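Local atomic coordinates of negative regulator of ofd1 (PDB entry 3QTM), a protein that is required for correct translation termination, directly inhibits ofd1, and positively regulates the stability of the Sre1N transcription factor that activates hypoxic gene expression. Residues A[137-140]-A[145-148]; A[149-154]-A[196-201]; A[32-37]-A[229-234]; A[28-33]-A[181-186]. All coordinates share one frame; numbering follows the deposited sequence.

Interaction 1. Residues A[137-140]-A[145-148]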
loop_
_atom_site.group_PDB
_atom_site.type_symbol
_atom_site.label_atom_id
_atom_site.label_comp_id
_atom_site.label_asym_id
_atom_site.label_seq_id
_atom_site.Cartn_x
_atom_site.Cartn_y
_atom_site.Cartn_z
ATOM N N VAL A 137 -12.839 7.481 8.297
ATOM C CA VAL A 137 -12.021 8.482 8.978
ATOM C C VAL A 137 -12.435 9.891 8.555
ATOM O O VAL A 137 -12.602 10.775 9.400
ATOM C CB VAL A 137 -10.521 8.279 8.725
ATOM C CG1 VAL A 137 -9.711 9.384 9.397
ATOM C CG2 VAL A 137 -10.066 6.911 9.236
ATOM N N TRP A 138 -12.621 10.093 7.252
ATOM C CA TRP A 138 -13.137 11.365 6.755
ATOM C C TRP A 138 -14.513 11.668 7.354
ATOM O O TRP A 138 -14.787 12.802 7.739
ATOM C CB TRP A 138 -13.238 11.380 5.217
ATOM C CG TRP A 138 -13.608 12.754 4.676
ATOM C CD1 TRP A 138 -12.740 13.755 4.314
ATOM C CD2 TRP A 138 -14.931 13.284 4.473
ATOM N NE1 TRP A 138 -13.442 14.863 3.889
ATOM C CE2 TRP A 138 -14.785 14.603 3.981
ATOM C CE3 TRP A 138 -16.221 12.771 4.647
ATOM C CZ2 TRP A 138 -15.879 15.412 3.672
ATOM C CZ3 TRP A 138 -17.308 13.580 4.342
ATOM C CH2 TRP A 138 -17.129 14.883 3.855
ATOM N N ARG A 139 -15.390 10.668 7.416
ATOM C CA ARG A 139 -16.733 10.912 7.930
ATOM C C ARG A 139 -16.688 11.301 9.422
ATOM O O ARG A 139 -17.391 12.215 9.869
ATOM C CB ARG A 139 -17.657 9.717 7.665
ATOM C CG ARG A 139 -17.986 9.506 6.176
ATOM C CD ARG A 139 -18.883 8.280 5.925
ATOM N NE ARG A 139 -20.066 8.292 6.776
ATOM C CZ ARG A 139 -20.796 7.226 7.080
ATOM N NH1 ARG A 139 -20.485 6.025 6.604
ATOM N NH2 ARG A 139 -21.846 7.364 7.867
ATOM N N HIS A 140 -15.845 10.613 10.180
ATOM C CA HIS A 140 -15.649 10.939 11.583
ATOM C C HIS A 140 -15.276 12.417 11.767
ATOM O O HIS A 140 -15.792 13.084 12.651
ATOM C CB HIS A 140 -14.550 10.069 12.174
ATOM C CG HIS A 140 -14.259 10.371 13.607
ATOM N ND1 HIS A 140 -13.253 11.227 14.000
ATOM C CD2 HIS A 140 -14.853 9.941 14.747
ATOM C CE1 HIS A 140 -13.229 11.299 15.320
ATOM N NE2 HIS A 140 -14.192 10.527 15.797
ATOM N N SER A 145 -22.769 13.577 12.950
ATOM C CA SER A 145 -23.358 12.384 13.529
ATOM C C SER A 145 -22.297 11.490 14.155
ATOM O O SER A 145 -22.563 10.808 15.140
ATOM C CB SER A 145 -24.150 11.614 12.468
ATOM O OG SER A 145 -23.407 11.445 11.266
ATOM N N LEU A 146 -21.092 11.510 13.590
ATOM C CA LEU A 146 -20.046 10.549 13.952
ATOM C C LEU A 146 -18.961 11.144 14.833
ATOM O O LEU A 146 -18.051 10.439 15.269
ATOM C CB LEU A 146 -19.413 9.925 12.694
ATOM C CG LEU A 146 -20.312 8.957 11.918
ATOM C CD1 LEU A 146 -19.631 8.458 10.664
ATOM C CD2 LEU A 146 -20.731 7.780 12.787
ATOM N N ALA A 147 -19.067 12.440 15.101
ATOM C CA ALA A 147 -18.060 13.147 15.879
ATOM C C ALA A 147 -17.700 12.438 17.192
ATOM O O ALA A 147 -16.516 12.254 17.489
ATOM C CB ALA A 147 -18.497 14.596 16.143
ATOM N N ASN A 148 -18.697 12.031 17.976
ATOM C CA ASN A 148 -18.387 11.435 19.281
ATOM C C ASN A 148 -18.278 9.902 19.301
ATOM O O ASN A 148 -18.248 9.291 20.366
ATOM C CB ASN A 148 -19.312 11.960 20.388
ATOM C CG ASN A 148 -18.656 11.913 21.775
ATOM O OD1 ASN A 148 -17.725 11.132 22.009
ATOM N ND2 ASN A 148 -19.145 12.748 22.700
HETATM O O HOH W 1 -14.331 11.064 18.719
#
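Leu146 reaches back from the loop to the last turns of the preceding helix and lies against Arg139 and His140. Its CB sits 4.1 Å from the CA of His140, the pair of residues whose backbones come nearest here. With CG turned away from its own carbonyl carbon (chi1 -70°) and the chain then extended, the tip is carried toward Arg139. There CD1 settles over one face of the guanidinium, 3.7 Å from NH2 of Arg139, and it also touches the root of that side chain, 3.8 Å from Arg139 CB. One methyl thus packs along a bent arginine, whose curve at chi3 brings CB and the charged end round the same carbon. The charge itself is met elsewhere, by salt bridges from Arg139 NH1 to Glu98 and from NE to Glu143.

His140 meets the loop at the backbone carbonyls of Leu146 and Ala147. CD2 of His140 lies 3.3 Å from Leu146 O, which approaches the ring obliquely. Beyond it, water 1 sits in the plane of the imidazole, 3.0 Å from NE2 of His140, and donates to Ala147 O at 2.8 Å. The ring also packs on Val151 and Leu154 of helix 151-170. The arrangement is a surface loop joining two consecutive helices, 119-142 and 151-170, as expected of the all-helical, tetratricopeptide-type build of this protein.

Interaction 2. Residues A[149-154]-A[196-201]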
loop_
_atom_site.group_PDB
_atom_site.type_symbol
_atom_site.label_atom_id
_atom_site.label_comp_id
_atom_site.label_asym_id
_atom_site.label_seq_id
_atom_site.Cartn_x
_atom_site.Cartn_y
_atom_site.Cartn_z
ATOM N N ILE A 149 -18.202 9.287 18.122
ATOM C CA ILE A 149 -17.776 7.894 18.022
ATOM C C ILE A 149 -16.257 7.833 17.839
ATOM O O ILE A 149 -15.719 8.423 16.901
ATOM C CB ILE A 149 -18.435 7.176 16.835
ATOM C CG1 ILE A 149 -19.944 7.458 16.798
ATOM C CG2 ILE A 149 -18.139 5.680 16.906
ATOM C CD1 ILE A 149 -20.749 6.789 17.930
ATOM N N PRO A 150 -15.550 7.139 18.746
ATOM C CA PRO A 150 -14.093 7.014 18.574
ATOM C C PRO A 150 -13.762 6.372 17.226
ATOM O O PRO A 150 -14.382 5.361 16.884
ATOM C CB PRO A 150 -13.683 6.061 19.708
ATOM C CG PRO A 150 -14.767 6.185 20.728
ATOM C CD PRO A 150 -16.033 6.481 19.973
ATOM N N VAL A 151 -12.796 6.926 16.494
ATOM C CA VAL A 151 -12.438 6.385 15.189
ATOM C C VAL A 151 -12.094 4.900 15.252
ATOM O O VAL A 151 -12.492 4.129 14.383
ATOM C CB VAL A 151 -11.243 7.139 14.557
ATOM C CG1 VAL A 151 -11.495 8.620 14.540
ATOM C CG2 VAL A 151 -9.986 6.856 15.327
ATOM N N THR A 152 -11.347 4.493 16.277
ATOM C CA THR A 152 -10.910 3.102 16.346
ATOM C C THR A 152 -12.106 2.187 16.493
ATOM O O THR A 152 -12.134 1.095 15.936
ATOM C CB THR A 152 -9.902 2.863 17.472
ATOM O OG1 THR A 152 -10.449 3.329 18.709
ATOM C CG2 THR A 152 -8.611 3.622 17.181
ATOM N N GLN A 153 -13.110 2.649 17.228
ATOM C CA GLN A 153 -14.348 1.901 17.338
ATOM C C GLN A 153 -14.962 1.776 15.937
ATOM O O GLN A 153 -15.390 0.696 15.519
ATOM C CB GLN A 153 -15.308 2.632 18.291
ATOM C CG GLN A 153 -16.627 1.935 18.504
ATOM C CD GLN A 153 -16.476 0.608 19.242
ATOM O OE1 GLN A 153 -15.477 0.372 19.922
ATOM N NE2 GLN A 153 -17.479 -0.257 19.118
ATOM N N LEU A 154 -14.987 2.895 15.216
ATOM C CA LEU A 154 -15.578 2.981 13.881
ATOM C C LEU A 154 -14.931 2.062 12.858
ATOM O O LEU A 154 -15.625 1.377 12.114
ATOM C CB LEU A 154 -15.440 4.407 13.352
ATOM C CG LEU A 154 -16.637 5.336 13.303
ATOM C CD1 LEU A 154 -16.276 6.546 12.450
ATOM C CD2 LEU A 154 -17.839 4.615 12.735
ATOM N N PHE A 196 0.070 3.604 12.521
ATOM C CA PHE A 196 0.962 4.646 13.009
ATOM C C PHE A 196 0.197 5.662 13.869
ATOM O O PHE A 196 0.625 6.011 14.970
ATOM C CB PHE A 196 1.659 5.351 11.837
ATOM C CG PHE A 196 2.282 6.671 12.206
ATOM C CD1 PHE A 196 3.469 6.715 12.925
ATOM C CD2 PHE A 196 1.677 7.866 11.840
ATOM C CE1 PHE A 196 4.043 7.929 13.278
ATOM C CE2 PHE A 196 2.243 9.086 12.187
ATOM C CZ PHE A 196 3.431 9.116 12.905
ATOM N N GLN A 197 -0.937 6.129 13.354
ATOM C CA GLN A 197 -1.745 7.114 14.042
ATOM C C GLN A 197 -2.304 6.530 15.328
ATOM O O GLN A 197 -2.395 7.220 16.337
ATOM C CB GLN A 197 -2.889 7.589 13.149
ATOM C CG GLN A 197 -2.453 8.389 11.928
ATOM C CD GLN A 197 -2.750 9.867 12.066
ATOM O OE1 GLN A 197 -3.747 10.254 12.681
ATOM N NE2 GLN A 197 -1.888 10.705 11.491
ATOM N N PHE A 198 -2.659 5.250 15.293
ATOM C CA PHE A 198 -3.402 4.642 16.394
ATOM C C PHE A 198 -2.751 3.378 16.933
ATOM O O PHE A 198 -3.425 2.510 17.478
ATOM C CB PHE A 198 -4.844 4.355 15.957
ATOM C CG PHE A 198 -5.577 5.577 15.479
ATOM C CD1 PHE A 198 -5.599 5.908 14.133
ATOM C CD2 PHE A 198 -6.226 6.410 16.382
ATOM C CE1 PHE A 198 -6.261 7.041 13.689
ATOM C CE2 PHE A 198 -6.887 7.541 15.949
ATOM C CZ PHE A 198 -6.905 7.862 14.598
ATOM N N GLY A 199 -1.439 3.281 16.789
ATOM C CA GLY A 199 -0.724 2.092 17.214
ATOM C C GLY A 199 -0.664 1.969 18.722
ATOM O O GLY A 199 -0.280 0.925 19.254
ATOM N N ASP A 200 -1.046 3.047 19.403
ATOM C CA ASP A 200 -1.060 3.094 20.860
ATOM C C ASP A 200 -1.909 1.963 21.421
ATOM O O ASP A 200 -1.624 1.432 22.491
ATOM C CB ASP A 200 -1.629 4.435 21.334
ATOM C CG ASP A 200 -1.082 4.858 22.686
ATOM O OD1 ASP A 200 -1.731 4.566 23.719
ATOM O OD2 ASP A 200 0.002 5.484 22.713
ATOM N N GLN A 201 -2.949 1.590 20.682
ATOM C CA GLN A 201 -3.932 0.629 21.166
ATOM C C GLN A 201 -3.542 -0.825 20.897
ATOM O O GLN A 201 -4.154 -1.751 21.429
ATOM C CB GLN A 201 -5.298 0.935 20.549
ATOM C CG GLN A 201 -5.556 2.431 20.390
ATOM C CD GLN A 201 -7.029 2.789 20.498
ATOM O OE1 GLN A 201 -7.906 1.963 20.229
ATOM N NE2 GLN A 201 -7.310 4.028 20.900
HETATM O O HOH W 2 -9.934 5.068 20.910
#
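Val151 and Phe198 make the tightest touch, with the CG2 methyl of Val151 3.2 Å from Phe198 CE2. The two side chains cross at about a right angle, and the same methyl is 3.3 Å from Phe198 CZ, so it bears on the far end of the ring. Nearer the ring's root, Thr152 takes over: its CG2 lies 3.8 Å from Phe198 CD2. The threonine meets Gln201 from the opposite direction. OG1 of Thr152 is placed between its backbone N and carbonyl carbon (chi1 54°), which leaves CG2 for the phenyl ring and turns the hydroxyl to the glutamine. A weak hydrogen bond to Gln201 OE1, 3.3 Å from Thr152 OG1, is possible there but not settled. Water 2 bridges the two side chains, 2.9 Å from Thr152 OG1 and accepting from Gln201 NE2 at 2.8 Å. Cutting Phe198 back to an alanine would probably leave the Val151 and Thr152 methyls without their aromatic partner and open a gap between the two segments.

Further out, Pro150 is the N-cap of the helix carrying Val151 and Thr152, and its O accepts from Leu154 N. Phe198 is the first residue to leave helix 188-197, and its ring meets that of Tyr194 with the planes about 35° apart. The contact therefore joins the start of helix 151-170 to the residues just past helix 188-197, with helix 119-142 packed against helix 151-170.

Interaction 3. Residues A[32-37]-A[229-234]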
loop_
_atom_site.group_PDB
_atom_site.type_symbol
_atom_site.label_atom_id
_atom_site.label_comp_id
_atom_site.label_asym_id
_atom_site.label_seq_id
_atom_site.Cartn_x
_atom_site.Cartn_y
_atom_site.Cartn_z
ATOM N N LYS A 32 -4.384 3.033 -18.567
ATOM C CA LYS A 32 -4.844 4.381 -18.888
ATOM C C LYS A 32 -4.677 5.333 -17.701
ATOM O O LYS A 32 -4.248 6.482 -17.864
ATOM C CB LYS A 32 -6.304 4.363 -19.332
ATOM C CG LYS A 32 -6.523 3.732 -20.704
ATOM C CD LYS A 32 -5.851 4.549 -21.793
ATOM C CE LYS A 32 -5.774 3.766 -23.092
ATOM N NZ LYS A 32 -5.282 4.606 -24.208
ATOM N N LEU A 33 -5.021 4.853 -16.511
ATOM C CA LEU A 33 -4.864 5.660 -15.316
ATOM C C LEU A 33 -3.395 6.070 -15.178
ATOM O O LEU A 33 -3.081 7.243 -14.949
ATOM C CB LEU A 33 -5.328 4.890 -14.084
ATOM C CG LEU A 33 -5.244 5.664 -12.766
ATOM C CD1 LEU A 33 -5.992 6.978 -12.900
ATOM C CD2 LEU A 33 -5.804 4.838 -11.608
ATOM N N GLU A 34 -2.504 5.098 -15.337
ATOM C CA GLU A 34 -1.065 5.320 -15.215
ATOM C C GLU A 34 -0.524 6.366 -16.196
ATOM O O GLU A 34 0.432 7.077 -15.886
ATOM C CB GLU A 34 -0.323 4.007 -15.415
ATOM C CG GLU A 34 1.184 4.124 -15.333
ATOM C CD GLU A 34 1.862 2.774 -15.444
ATOM O OE1 GLU A 34 1.663 2.096 -16.472
ATOM O OE2 GLU A 34 2.591 2.391 -14.506
ATOM N N ASN A 35 -1.131 6.442 -17.375
ATOM C CA ASN A 35 -0.793 7.459 -18.354
ATOM C C ASN A 35 -1.578 8.754 -18.178
ATOM O O ASN A 35 -1.626 9.587 -19.083
ATOM C CB ASN A 35 -1.005 6.919 -19.763
ATOM C CG ASN A 35 0.137 6.050 -20.215
ATOM O OD1 ASN A 35 -0.033 4.849 -20.426
ATOM N ND2 ASN A 35 1.326 6.645 -20.341
ATOM N N ASP A 36 -2.201 8.911 -17.016
ATOM C CA ASP A 36 -2.959 10.122 -16.708
ATOM C C ASP A 36 -4.087 10.389 -17.704
ATOM O O ASP A 36 -4.459 11.539 -17.936
ATOM C CB ASP A 36 -2.026 11.333 -16.624
ATOM C CG ASP A 36 -0.866 11.108 -15.664
ATOM O OD1 ASP A 36 -1.123 10.710 -14.503
ATOM O OD2 ASP A 36 0.300 11.324 -16.072
ATOM N N ASP A 37 -4.629 9.326 -18.291
ATOM C CA ASP A 37 -5.823 9.446 -19.120
ATOM C C ASP A 37 -7.005 8.938 -18.318
ATOM O O ASP A 37 -7.424 7.793 -18.468
ATOM C CB ASP A 37 -5.682 8.643 -20.412
ATOM C CG ASP A 37 -6.769 8.976 -21.425
ATOM O OD1 ASP A 37 -6.594 8.613 -22.612
ATOM O OD2 ASP A 37 -7.785 9.616 -21.043
ATOM N N ALA A 229 12.399 -1.732 -13.394
ATOM C CA ALA A 229 12.949 -0.982 -12.279
ATOM C C ALA A 229 11.916 -0.005 -11.727
ATOM O O ALA A 229 11.772 0.150 -10.511
ATOM C CB ALA A 229 14.218 -0.245 -12.715
ATOM N N TYR A 230 11.194 0.639 -12.635
ATOM C CA TYR A 230 10.160 1.601 -12.273
ATOM C C TYR A 230 9.193 1.072 -11.204
ATOM O O TYR A 230 8.811 1.800 -10.286
ATOM C CB TYR A 230 9.379 2.026 -13.519
ATOM C CG TYR A 230 8.197 2.915 -13.212
ATOM C CD1 TYR A 230 8.363 4.284 -13.001
ATOM C CD2 TYR A 230 6.913 2.390 -13.120
ATOM C CE1 TYR A 230 7.272 5.111 -12.706
ATOM C CE2 TYR A 230 5.825 3.200 -12.821
ATOM C CZ TYR A 230 6.006 4.557 -12.620
ATOM O OH TYR A 230 4.919 5.358 -12.329
ATOM N N TYR A 231 8.790 -0.189 -11.325
ATOM C CA TYR A 231 7.852 -0.770 -10.356
ATOM C C TYR A 231 8.532 -1.262 -9.084
ATOM O O TYR A 231 7.983 -1.110 -7.992
ATOM C CB TYR A 231 6.995 -1.873 -10.996
ATOM C CG TYR A 231 6.151 -1.340 -12.138
ATOM C CD1 TYR A 231 5.031 -0.554 -11.889
ATOM C CD2 TYR A 231 6.497 -1.593 -13.464
ATOM C CE1 TYR A 231 4.263 -0.043 -12.926
ATOM C CE2 TYR A 231 5.739 -1.090 -14.519
ATOM C CZ TYR A 231 4.619 -0.317 -14.241
ATOM O OH TYR A 231 3.860 0.186 -15.269
ATOM N N LYS A 232 9.718 -1.852 -9.222
ATOM C CA LYS A 232 10.490 -2.257 -8.054
ATOM C C LYS A 232 10.696 -1.062 -7.121
ATOM O O LYS A 232 10.653 -1.197 -5.908
ATOM C CB LYS A 232 11.840 -2.821 -8.470
ATOM C CG LYS A 232 11.782 -4.096 -9.263
ATOM C CD LYS A 232 13.185 -4.566 -9.586
ATOM C CE LYS A 232 13.190 -5.820 -10.441
ATOM N NZ LYS A 232 14.585 -6.277 -10.689
ATOM N N LEU A 233 10.904 0.113 -7.704
ATOM C CA LEU A 233 11.117 1.331 -6.932
ATOM C C LEU A 233 9.939 1.687 -6.041
ATOM O O LEU A 233 10.107 1.987 -4.856
ATOM C CB LEU A 233 11.398 2.509 -7.865
ATOM C CG LEU A 233 12.860 2.833 -8.124
ATOM C CD1 LEU A 233 12.985 3.959 -9.154
ATOM C CD2 LEU A 233 13.512 3.215 -6.797
ATOM N N ILE A 234 8.743 1.685 -6.619
ATOM C CA ILE A 234 7.550 2.042 -5.864
ATOM C C ILE A 234 7.368 1.109 -4.662
ATOM O O ILE A 234 7.110 1.563 -3.545
ATOM C CB ILE A 234 6.276 2.013 -6.745
ATOM C CG1 ILE A 234 6.447 2.945 -7.959
ATOM C CG2 ILE A 234 5.045 2.377 -5.899
ATOM C CD1 ILE A 234 5.226 3.041 -8.863
HETATM O O HOH W 3 2.271 3.884 -12.016
#
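Glu34 and Tyr231 come at each other from opposite directions, and the phenol donates to the carboxylate. Tyr231 OH is 2.7 Å from Glu34 OE2, which uses its syn lone pair, the one on the side of the other oxygen. The carboxylate is turned 36° from the plane of the tyrosine ring, and OE2 arrives at the ring's edge. Glu34 gets there by stretching straight out: CG is anti to the backbone N (chi1 179°) and the chain stays extended beyond it.

Tyr230 stands beside this pair. The edge of its ring points into a face of Tyr231, with Tyr230 CD2 3.5 Å above the plane and over the ring centre. Tyr230 CE2 also lies 3.7 Å from Glu34 OE2, and water 3 links the two residues, donating to Glu34 OE2 and sitting 3.0 Å from Tyr230 OH. OE2 thus accepts hydrogen bonds from both the phenol and the water.

The glutamate belongs to the last turn of helix 15-34, which ends in a Schellman motif. Asp36, with positive phi, is its C-prime residue: Asp37 N bonds to Lys32 O and Asp36 N to Leu33 O. Asp37 then serves as N-cap of helix 38-58, accepting from Ala40 N.

A phenylalanine at Tyr231 would keep the ring but would probably leave Glu34 OE2 without its phenol donor and so lose the direct hydrogen bond between the segments. Tyr231 also packs on Pro182 in the loop that leads to helix 188-197.

Interaction 4. Residues A[28-33]-A[181-186]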
loop_
_atom_site.group_PDB
_atom_site.type_symbol
_atom_site.label_atom_id
_atom_site.label_comp_id
_atom_site.label_asym_id
_atom_site.label_seq_id
_atom_site.Cartn_x
_atom_site.Cartn_y
_atom_site.Cartn_z
HETATM N N MSE A 28 -6.569 -2.735 -18.588
HETATM C CA MSE A 28 -6.419 -1.601 -19.479
HETATM C C MSE A 28 -6.807 -0.291 -18.808
HETATM O O MSE A 28 -6.165 0.734 -19.026
HETATM C CB MSE A 28 -7.295 -1.799 -20.708
HETATM C CG MSE A 28 -6.585 -2.403 -21.876
HETATM SE SE MSE A 28 -7.633 -2.042 -23.489
HETATM C CE MSE A 28 -8.793 -3.600 -23.378
ATOM N N SER A 29 -7.879 -0.312 -18.018
ATOM C CA SER A 29 -8.278 0.896 -17.292
ATOM C C SER A 29 -7.136 1.355 -16.379
ATOM O O SER A 29 -6.921 2.548 -16.205
ATOM C CB SER A 29 -9.569 0.678 -16.499
ATOM O OG SER A 29 -9.290 0.140 -15.221
ATOM N N ARG A 30 -6.388 0.408 -15.820
ATOM C CA ARG A 30 -5.270 0.760 -14.946
ATOM C C ARG A 30 -4.070 1.310 -15.736
ATOM O O ARG A 30 -3.352 2.175 -15.242
ATOM C CB ARG A 30 -4.844 -0.422 -14.053
ATOM C CG ARG A 30 -5.992 -1.077 -13.258
ATOM C CD ARG A 30 -6.842 -0.046 -12.508
ATOM N NE ARG A 30 -6.161 0.479 -11.320
ATOM C CZ ARG A 30 -6.672 1.412 -10.515
ATOM N NH1 ARG A 30 -7.877 1.942 -10.768
ATOM N NH2 ARG A 30 -5.983 1.814 -9.454
ATOM N N GLU A 31 -3.855 0.810 -16.956
ATOM C CA GLU A 31 -2.805 1.347 -17.831
ATOM C C GLU A 31 -3.121 2.785 -18.237
ATOM O O GLU A 31 -2.236 3.643 -18.264
ATOM C CB GLU A 31 -2.655 0.486 -19.094
ATOM C CG GLU A 31 -2.182 -0.934 -18.826
ATOM C CD GLU A 31 -2.379 -1.859 -20.024
ATOM O OE1 GLU A 31 -2.744 -1.364 -21.122
ATOM O OE2 GLU A 31 -2.174 -3.085 -19.862
ATOM N N LYS A 32 -4.384 3.033 -18.567
ATOM C CA LYS A 32 -4.844 4.381 -18.888
ATOM C C LYS A 32 -4.677 5.333 -17.701
ATOM O O LYS A 32 -4.248 6.482 -17.864
ATOM C CB LYS A 32 -6.304 4.363 -19.332
ATOM C CG LYS A 32 -6.523 3.732 -20.704
ATOM C CD LYS A 32 -5.851 4.549 -21.793
ATOM C CE LYS A 32 -5.774 3.766 -23.092
ATOM N NZ LYS A 32 -5.282 4.606 -24.208
ATOM N N LEU A 33 -5.021 4.853 -16.511
ATOM C CA LEU A 33 -4.864 5.660 -15.316
ATOM C C LEU A 33 -3.395 6.070 -15.178
ATOM O O LEU A 33 -3.081 7.243 -14.949
ATOM C CB LEU A 33 -5.328 4.890 -14.084
ATOM C CG LEU A 33 -5.244 5.664 -12.766
ATOM C CD1 LEU A 33 -5.992 6.978 -12.900
ATOM C CD2 LEU A 33 -5.804 4.838 -11.608
ATOM N N THR A 181 -0.032 -5.889 -8.115
ATOM C CA THR A 181 0.960 -4.919 -8.569
ATOM C C THR A 181 1.192 -3.861 -7.500
ATOM O O THR A 181 0.364 -3.706 -6.589
ATOM C CB THR A 181 0.446 -4.172 -9.800
ATOM O OG1 THR A 181 -0.740 -3.455 -9.442
ATOM C CG2 THR A 181 0.120 -5.154 -10.954
ATOM N N PRO A 182 2.299 -3.101 -7.620
ATOM C CA PRO A 182 2.513 -1.978 -6.700
ATOM C C PRO A 182 1.329 -1.012 -6.667
ATOM O O PRO A 182 0.986 -0.493 -5.596
ATOM C CB PRO A 182 3.761 -1.299 -7.270
ATOM C CG PRO A 182 4.513 -2.423 -7.900
ATOM C CD PRO A 182 3.458 -3.305 -8.510
ATOM N N ASP A 183 0.697 -0.778 -7.811
ATOM C CA ASP A 183 -0.449 0.119 -7.831
ATOM C C ASP A 183 -1.626 -0.462 -7.038
ATOM O O ASP A 183 -2.279 0.238 -6.271
ATOM C CB ASP A 183 -0.901 0.402 -9.256
ATOM C CG ASP A 183 -2.149 1.251 -9.292
ATOM O OD1 ASP A 183 -2.035 2.463 -8.994
ATOM O OD2 ASP A 183 -3.236 0.702 -9.593
ATOM N N SER A 184 -1.900 -1.745 -7.219
ATOM C CA SER A 184 -3.021 -2.341 -6.500
ATOM C C SER A 184 -2.784 -2.367 -4.990
ATOM O O SER A 184 -3.725 -2.544 -4.228
ATOM C CB SER A 184 -3.315 -3.750 -6.992
ATOM O OG SER A 184 -2.454 -4.673 -6.371
ATOM N N LEU A 185 -1.538 -2.206 -4.553
ATOM C CA LEU A 185 -1.274 -2.202 -3.118
ATOM C C LEU A 185 -1.289 -0.808 -2.513
ATOM O O LEU A 185 -0.962 -0.649 -1.346
ATOM C CB LEU A 185 0.048 -2.884 -2.790
ATOM C CG LEU A 185 0.144 -4.376 -3.093
ATOM C CD1 LEU A 185 1.569 -4.907 -2.760
ATOM C CD2 LEU A 185 -0.929 -5.108 -2.310
ATOM N N ARG A 186 -1.671 0.205 -3.284
ATOM C CA ARG A 186 -1.711 1.560 -2.726
ATOM C C ARG A 186 -2.570 1.694 -1.456
ATOM O O ARG A 186 -2.215 2.441 -0.558
ATOM C CB ARG A 186 -2.114 2.600 -3.772
ATOM C CG ARG A 186 -0.931 3.200 -4.521
ATOM C CD ARG A 186 -1.321 4.429 -5.360
ATOM N NE ARG A 186 -2.160 4.077 -6.507
ATOM C CZ ARG A 186 -3.442 4.421 -6.641
ATOM N NH1 ARG A 186 -4.038 5.147 -5.696
ATOM N NH2 ARG A 186 -4.129 4.048 -7.725
#
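A salt-bridge network of Arg30, Asp183 and Arg186 ties helix 15-34 to the loop ahead of helix 188-197. Asp183 stands in the middle and gives each arginine one of its oxygens. OD2 goes to Arg30: NH2 of Arg30 is 3.0 Å away, with an N-H...O angle of 159°, in a bond that uses the syn lone pair of OD2 and runs nearly in the guanidinium plane. Arg30 NE adds a weak bond to the same OD2 at 3.4 Å. Guanidinium and carboxylate planes are 41° apart, so the two groups are tilted rather than coplanar. Bends at chi2 and chi3 fold the Arg30 chain, and Leu33 CD2 lies over one face of its guanidinium, 3.4 Å above the plane.

OD1 is gripped side-on by Arg186, NE at 3.0 Å and NH2 at 2.9 Å from Asp183 OD1. Both nitrogens come from the same face of the carboxylate. The two guanidiniums stand only 12° from parallel, and Arg30 NH2 lies 3.4 Å from Arg186 NH2. This closeness of like charges is probably offset by Asp183 and by Glu82 of helix 67-82, which forms salt bridges to both arginines.

Behind the aspartate, Thr181 OG1 accepts from Ser184 N in an ST motif that overlaps a type I beta turn from Asp183 to Arg186, a polar loop turn that carries the acid and is bridged to the helix by charge pairs.

How the interactions relate
From the N terminus, helix 15-34 comes first and supplies one side of both interaction 4 and interaction 3, which share Lys32 and Leu33. Interaction 4 closes a long loop back to residues 181-186; interaction 3 closes a longer one, to helix 229-254, joining the N-terminal region to the C-terminal one. The two also touch where Pro182 meets Ile234. Interaction 1 is a short local closure within both of these loops. It touches interaction 2, which follows it in series and opens at residues 149-154, where helix 151-170 starts. Interaction 2 lies within the span of interaction 3 but crosses interaction 4, and sits about 29 Å from it, centre to centre.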